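Local coordinates for cystathionine beta-lyase family protein, YNBB B.subtilis ortholog (Clostridium acetobutylicum, PDB 3HVY) that probably acts as a pyridoxal-phosphate-dependent lyase of the methionine gamma-lyase family, related to cystathionine beta-lyases and putatively involved in aluminium resistance, at residues Glu201-Ile206 with Val213-Asp218; Lys153-Asp156 with Val162-Asn165. All coordinates share one frame; numbering follows the deposited sequence.

Interaction 1 (Glu201-Ile206 with Val213-Asp218); sequences EIIKSI and VIVFVD
I203 carries CG1 anti to its carbonyl carbon, and the chain then runs on extended (chi2 -179°), which sends CD1 out from the helix toward the strand. V215 answers with CG1 anti to its backbone N (chi1 170°), the methyl that meets it. I203 CD1 lies 3.7 Å from V215 CG1, and I203 CG1 lies 4.0 Å from the same methyl. One valine methyl is therefore touched by the last two carbons of the isoleucine arm, and the two side chains cross obliquely. The spacing of helix and strand here is 7.7 Å between I203 CA and V215 CA, which these two side chains fill.

One helical turn further on, I206 makes the second contact with its branch methyl. I206 CG2 is 3.6 Å from V213 CG1, and these side chains meet at about a right angle. V213 lies just before the strand. The long arm of I206 turns to the other valine, where I206 CD1 reaches V215 CG2 at a looser 4.3 Å.

Helix 196-207 and strand 214-218 are consecutive elements of a beta-alpha-beta unit that begins with strand 177-183. The contact packs this helix on the central sheet of the large domain, as in fold type I pyridoxal-phosphate enzymes. Strand 177-183 continues the apolar layer, with I180 against I206 and V213, and I182 against V215.

The other face of strand 214-218 points away from this helix, and there F216 packs on helix 101-111. The strand ends at D218, whose OD2 is hydrogen-bonded to the pyridine N1 of the cofactor-modified lysine at position 244, while its OD1 takes a hydrogen bond from the backbone N of C220.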
loop_
_atom_site.group_PDB
_atom_site.type_symbol
_atom_site.label_atom_id
_atom_site.label_comp_id
_atom_site.label_asym_id
_atom_site.label_seq_id
_atom_site.Cartn_x
_atom_site.Cartn_y
_atom_site.Cartn_z
ATOM N N GLU D 201 -16.904 -40.461 1.670
ATOM C CA GLU D 201 -16.937 -41.880 2.024
ATOM C C GLU D 201 -15.789 -42.299 2.930
ATOM O O GLU D 201 -15.969 -43.137 3.797
ATOM C CB GLU D 201 -16.938 -42.748 0.767
ATOM C CG GLU D 201 -18.211 -42.596 0.002
ATOM C CD GLU D 201 -19.456 -42.905 0.873
ATOM O OE1 GLU D 201 -19.475 -43.997 1.498
ATOM O OE2 GLU D 201 -20.389 -42.049 0.941
ATOM N N ILE D 202 -14.613 -41.743 2.710
ATOM C CA ILE D 202 -13.488 -41.979 3.582
ATOM C C ILE D 202 -13.851 -41.545 5.002
ATOM O O ILE D 202 -13.609 -42.274 5.992
ATOM C CB ILE D 202 -12.247 -41.219 3.056
ATOM C CG1 ILE D 202 -11.721 -41.914 1.781
ATOM C CG2 ILE D 202 -11.156 -41.151 4.102
ATOM C CD1 ILE D 202 -10.826 -41.036 0.883
ATOM N N ILE D 203 -14.469 -40.375 5.109
ATOM C CA ILE D 203 -14.766 -39.824 6.436
ATOM C C ILE D 203 -15.856 -40.650 7.109
ATOM O O ILE D 203 -15.741 -40.976 8.275
ATOM C CB ILE D 203 -15.128 -38.323 6.384
ATOM C CG1 ILE D 203 -13.908 -37.530 5.903
ATOM C CG2 ILE D 203 -15.573 -37.848 7.765
ATOM C CD1 ILE D 203 -14.050 -35.998 5.806
ATOM N N LYS D 204 -16.888 -40.993 6.343
ATOM C CA LYS D 204 -17.988 -41.842 6.811
ATOM C C LYS D 204 -17.425 -43.154 7.327
ATOM O O LYS D 204 -17.862 -43.652 8.358
ATOM C CB LYS D 204 -18.989 -42.045 5.663
ATOM C CG LYS D 204 -20.323 -42.550 6.044
ATOM C CD LYS D 204 -21.378 -42.412 4.943
ATOM C CE LYS D 204 -22.630 -43.274 5.362
ATOM N NZ LYS D 204 -23.860 -43.123 4.495
ATOM N N SER D 205 -16.422 -43.715 6.663
ATOM C CA SER D 205 -15.789 -44.923 7.188
ATOM C C SER D 205 -15.032 -44.685 8.469
ATOM O O SER D 205 -15.048 -45.532 9.358
ATOM C CB SER D 205 -14.787 -45.527 6.195
ATOM O OG SER D 205 -15.467 -46.061 5.089
ATOM N N ILE D 206 -14.287 -43.583 8.535
ATOM C CA ILE D 206 -13.579 -43.240 9.756
ATOM C C ILE D 206 -14.597 -43.122 10.906
ATOM O O ILE D 206 -14.366 -43.651 11.988
ATOM C CB ILE D 206 -12.742 -41.948 9.596
ATOM C CG1 ILE D 206 -11.531 -42.217 8.701
ATOM C CG2 ILE D 206 -12.256 -41.357 10.981
ATOM C CD1 ILE D 206 -10.944 -40.942 8.114
ATOM N N VAL D 213 -11.318 -38.443 16.400
ATOM C CA VAL D 213 -10.080 -38.160 15.657
ATOM C C VAL D 213 -10.318 -36.953 14.743
ATOM O O VAL D 213 -11.355 -36.850 14.107
ATOM C CB VAL D 213 -9.581 -39.426 14.881
ATOM C CG1 VAL D 213 -10.646 -39.885 13.833
ATOM C CG2 VAL D 213 -8.243 -39.173 14.237
ATOM N N ILE D 214 -9.366 -36.017 14.723
ATOM C CA ILE D 214 -9.477 -34.843 13.872
ATOM C C ILE D 214 -9.252 -35.203 12.415
ATOM O O ILE D 214 -8.228 -35.743 12.050
ATOM C CB ILE D 214 -8.439 -33.728 14.307
ATOM C CG1 ILE D 214 -8.621 -33.439 15.816
ATOM C CG2 ILE D 214 -8.578 -32.495 13.408
ATOM C CD1 ILE D 214 -7.543 -32.541 16.484
ATOM N N VAL D 215 -10.208 -34.912 11.559
ATOM C CA VAL D 215 -9.996 -35.107 10.134
ATOM C C VAL D 215 -9.627 -33.764 9.479
ATOM O O VAL D 215 -10.448 -32.829 9.396
ATOM C CB VAL D 215 -11.201 -35.754 9.477
ATOM C CG1 VAL D 215 -11.031 -35.720 7.949
ATOM C CG2 VAL D 215 -11.404 -37.161 10.036
ATOM N N PHE D 216 -8.363 -33.684 9.078
ATOM C CA PHE D 216 -7.762 -32.545 8.407
ATOM C C PHE D 216 -7.632 -32.797 6.920
ATOM O O PHE D 216 -7.127 -33.863 6.507
ATOM C CB PHE D 216 -6.367 -32.230 8.980
ATOM C CG PHE D 216 -5.628 -31.184 8.185
ATOM C CD1 PHE D 216 -6.054 -29.853 8.180
ATOM C CD2 PHE D 216 -4.528 -31.510 7.452
ATOM C CE1 PHE D 216 -5.368 -28.890 7.410
ATOM C CE2 PHE D 216 -3.870 -30.547 6.713
ATOM C CZ PHE D 216 -4.314 -29.251 6.690
ATOM N N VAL D 217 -8.127 -31.853 6.109
ATOM C CA VAL D 217 -7.910 -31.916 4.620
ATOM C C VAL D 217 -7.130 -30.692 4.081
ATOM O O VAL D 217 -7.542 -29.557 4.260
ATOM C CB VAL D 217 -9.241 -32.029 3.869
ATOM C CG1 VAL D 217 -9.073 -32.266 2.336
ATOM C CG2 VAL D 217 -10.081 -33.156 4.493
ATOM N N ASP D 218 -5.986 -30.956 3.466
ATOM C CA ASP D 218 -5.228 -29.972 2.693
ATOM C C ASP D 218 -6.083 -29.699 1.469
ATOM O O ASP D 218 -6.235 -30.582 0.615
ATOM C CB ASP D 218 -3.894 -30.596 2.314
ATOM C CG ASP D 218 -3.090 -29.753 1.335
ATOM O OD1 ASP D 218 -3.626 -28.722 0.863
ATOM O OD2 ASP D 218 -1.926 -30.166 1.009
#

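Interaction 2 (Lys153-Asp156 with Val162-Asn165); sequences KMVD and VDIN
V155 sets its CG1 methyl against the CB of D163, with V155 CG1 3.9 Å from D163 CB. The two side chains cross at about a right angle. The backbone O of D156 closes on the same carbon, 3.7 Å from D163 CB. V155 turns CG1 anti to its backbone N (chi1 -176°), which carries the methyl to D163.

The polar part of the contact runs through two waters. Water 2 donates to D156 O at 2.7 Å. The same water 2 donates to D163 OD2 at 2.8 Å. Water 1 accepts from D163 N at 2.7 Å, and its bond to D156 O is weak.

D163 is the N-cap of helix 164-173, and its side chain caps a backbone N in the first turn. Its OD2 is also hydrogen-bonded to T166 OG1. D163 is the centre of an inverse gamma turn, closed by a weak bond from I164 N to V162 O. The contact thus joins the residues just after strand 151-154 to the N-cap of helix 164-173. A methyl and a carbonyl oxygen both press on D163 CB. The water 2 bridge to the carboxylate is sound and the water 1 bridge to the N-H has a weak arm, consistent with a hydrated junction.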
loop_
_atom_site.group_PDB
_atom_site.type_symbol
_atom_site.label_atom_id
_atom_site.label_comp_id
_atom_site.label_asym_id
_atom_site.label_seq_id
_atom_site.Cartn_x
_atom_site.Cartn_y
_atom_site.Cartn_z
ATOM N N LYS D 153 2.421 -41.806 11.096
ATOM C CA LYS D 153 2.152 -43.013 10.330
ATOM C C LYS D 153 1.650 -42.570 8.983
ATOM O O LYS D 153 0.966 -41.551 8.882
ATOM C CB LYS D 153 1.101 -43.926 10.970
ATOM C CG LYS D 153 1.553 -44.580 12.215
ATOM C CD LYS D 153 0.458 -45.393 12.949
ATOM C CE LYS D 153 1.118 -46.359 13.964
ATOM N NZ LYS D 153 0.179 -47.141 14.833
HETATM N N MSE D 154 1.927 -43.384 7.970
HETATM C CA MSE D 154 1.454 -43.114 6.649
HETATM C C MSE D 154 0.892 -44.375 5.999
HETATM O O MSE D 154 1.497 -45.448 6.057
HETATM C CB MSE D 154 2.596 -42.499 5.868
HETATM C CG MSE D 154 2.141 -42.030 4.538
HETATM SE SE MSE D 154 3.009 -43.109 3.249
HETATM C CE MSE D 154 4.392 -41.786 3.454
ATOM N N VAL D 155 -0.304 -44.266 5.431
ATOM C CA VAL D 155 -0.992 -45.426 4.850
ATOM C C VAL D 155 -0.870 -45.259 3.337
ATOM O O VAL D 155 -1.385 -44.303 2.753
ATOM C CB VAL D 155 -2.486 -45.572 5.288
ATOM C CG1 VAL D 155 -3.141 -46.874 4.724
ATOM C CG2 VAL D 155 -2.659 -45.532 6.855
ATOM N N ASP D 156 -0.147 -46.190 2.716
ATOM C CA ASP D 156 -0.014 -46.194 1.272
ATOM C C ASP D 156 -1.342 -46.477 0.613
ATOM O O ASP D 156 -2.226 -47.181 1.156
ATOM C CB ASP D 156 0.987 -47.257 0.828
ATOM C CG ASP D 156 2.389 -46.774 0.920
ATOM O OD1 ASP D 156 2.673 -45.691 0.344
ATOM O OD2 ASP D 156 3.178 -47.463 1.588
ATOM N N VAL D 162 -7.413 -44.972 -1.483
ATOM C CA VAL D 162 -7.168 -44.940 -0.050
ATOM C C VAL D 162 -7.545 -46.306 0.548
ATOM O O VAL D 162 -8.637 -46.823 0.293
ATOM C CB VAL D 162 -7.973 -43.828 0.604
ATOM C CG1 VAL D 162 -7.928 -43.970 2.111
ATOM C CG2 VAL D 162 -7.425 -42.461 0.130
ATOM N N ASP D 163 -6.624 -46.876 1.321
ATOM C CA ASP D 163 -6.783 -48.187 1.934
ATOM C C ASP D 163 -7.543 -48.024 3.238
ATOM O O ASP D 163 -6.988 -48.067 4.348
ATOM C CB ASP D 163 -5.409 -48.796 2.176
ATOM C CG ASP D 163 -5.477 -50.218 2.682
ATOM O OD1 ASP D 163 -6.593 -50.781 2.871
ATOM O OD2 ASP D 163 -4.383 -50.762 2.942
ATOM N N ILE D 164 -8.833 -47.824 3.071
ATOM C CA ILE D 164 -9.711 -47.540 4.157
ATOM C C ILE D 164 -9.721 -48.650 5.203
ATOM O O ILE D 164 -9.874 -48.373 6.380
ATOM C CB ILE D 164 -11.131 -47.197 3.612
ATOM C CG1 ILE D 164 -11.889 -46.277 4.583
ATOM C CG2 ILE D 164 -11.910 -48.457 3.371
ATOM C CD1 ILE D 164 -11.102 -45.050 5.091
ATOM N N ASN D 165 -9.503 -49.902 4.810
ATOM C CA ASN D 165 -9.435 -50.947 5.801
ATOM C C ASN D 165 -8.211 -50.873 6.702
ATOM O O ASN D 165 -8.308 -51.178 7.875
ATOM C CB ASN D 165 -9.529 -52.341 5.166
ATOM C CG ASN D 165 -10.952 -52.673 4.674
ATOM O OD1 ASN D 165 -11.936 -51.987 4.990
ATOM N ND2 ASN D 165 -11.053 -53.740 3.891
HETATM O O HOH W 1 -4.509 -45.250 1.753
HETATM O O HOH W 2 -1.899 -49.533 2.379
#

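Both segments of interaction 2 precede those of interaction 1 in the sequence. Their centres are about 12 Å apart. Both reach the same mixed sheet. Interaction 2 leads from its edge strand 151-154 into helix 164-173, while interaction 1 seats helix 196-207 on the inner strand 214-218. The two meet directly: S205 CB is 3.4 Å from I164 CG1, and I202 CD1 is 3.8 Å from V162 CG2. The start of helix 164-173 thus packs against helix 196-207. The two helices lie side by side over the sheet, from its margin within the chain to strand 214-218, whose D218 is hydrogen-bonded to the cofactor's pyridine nitrogen.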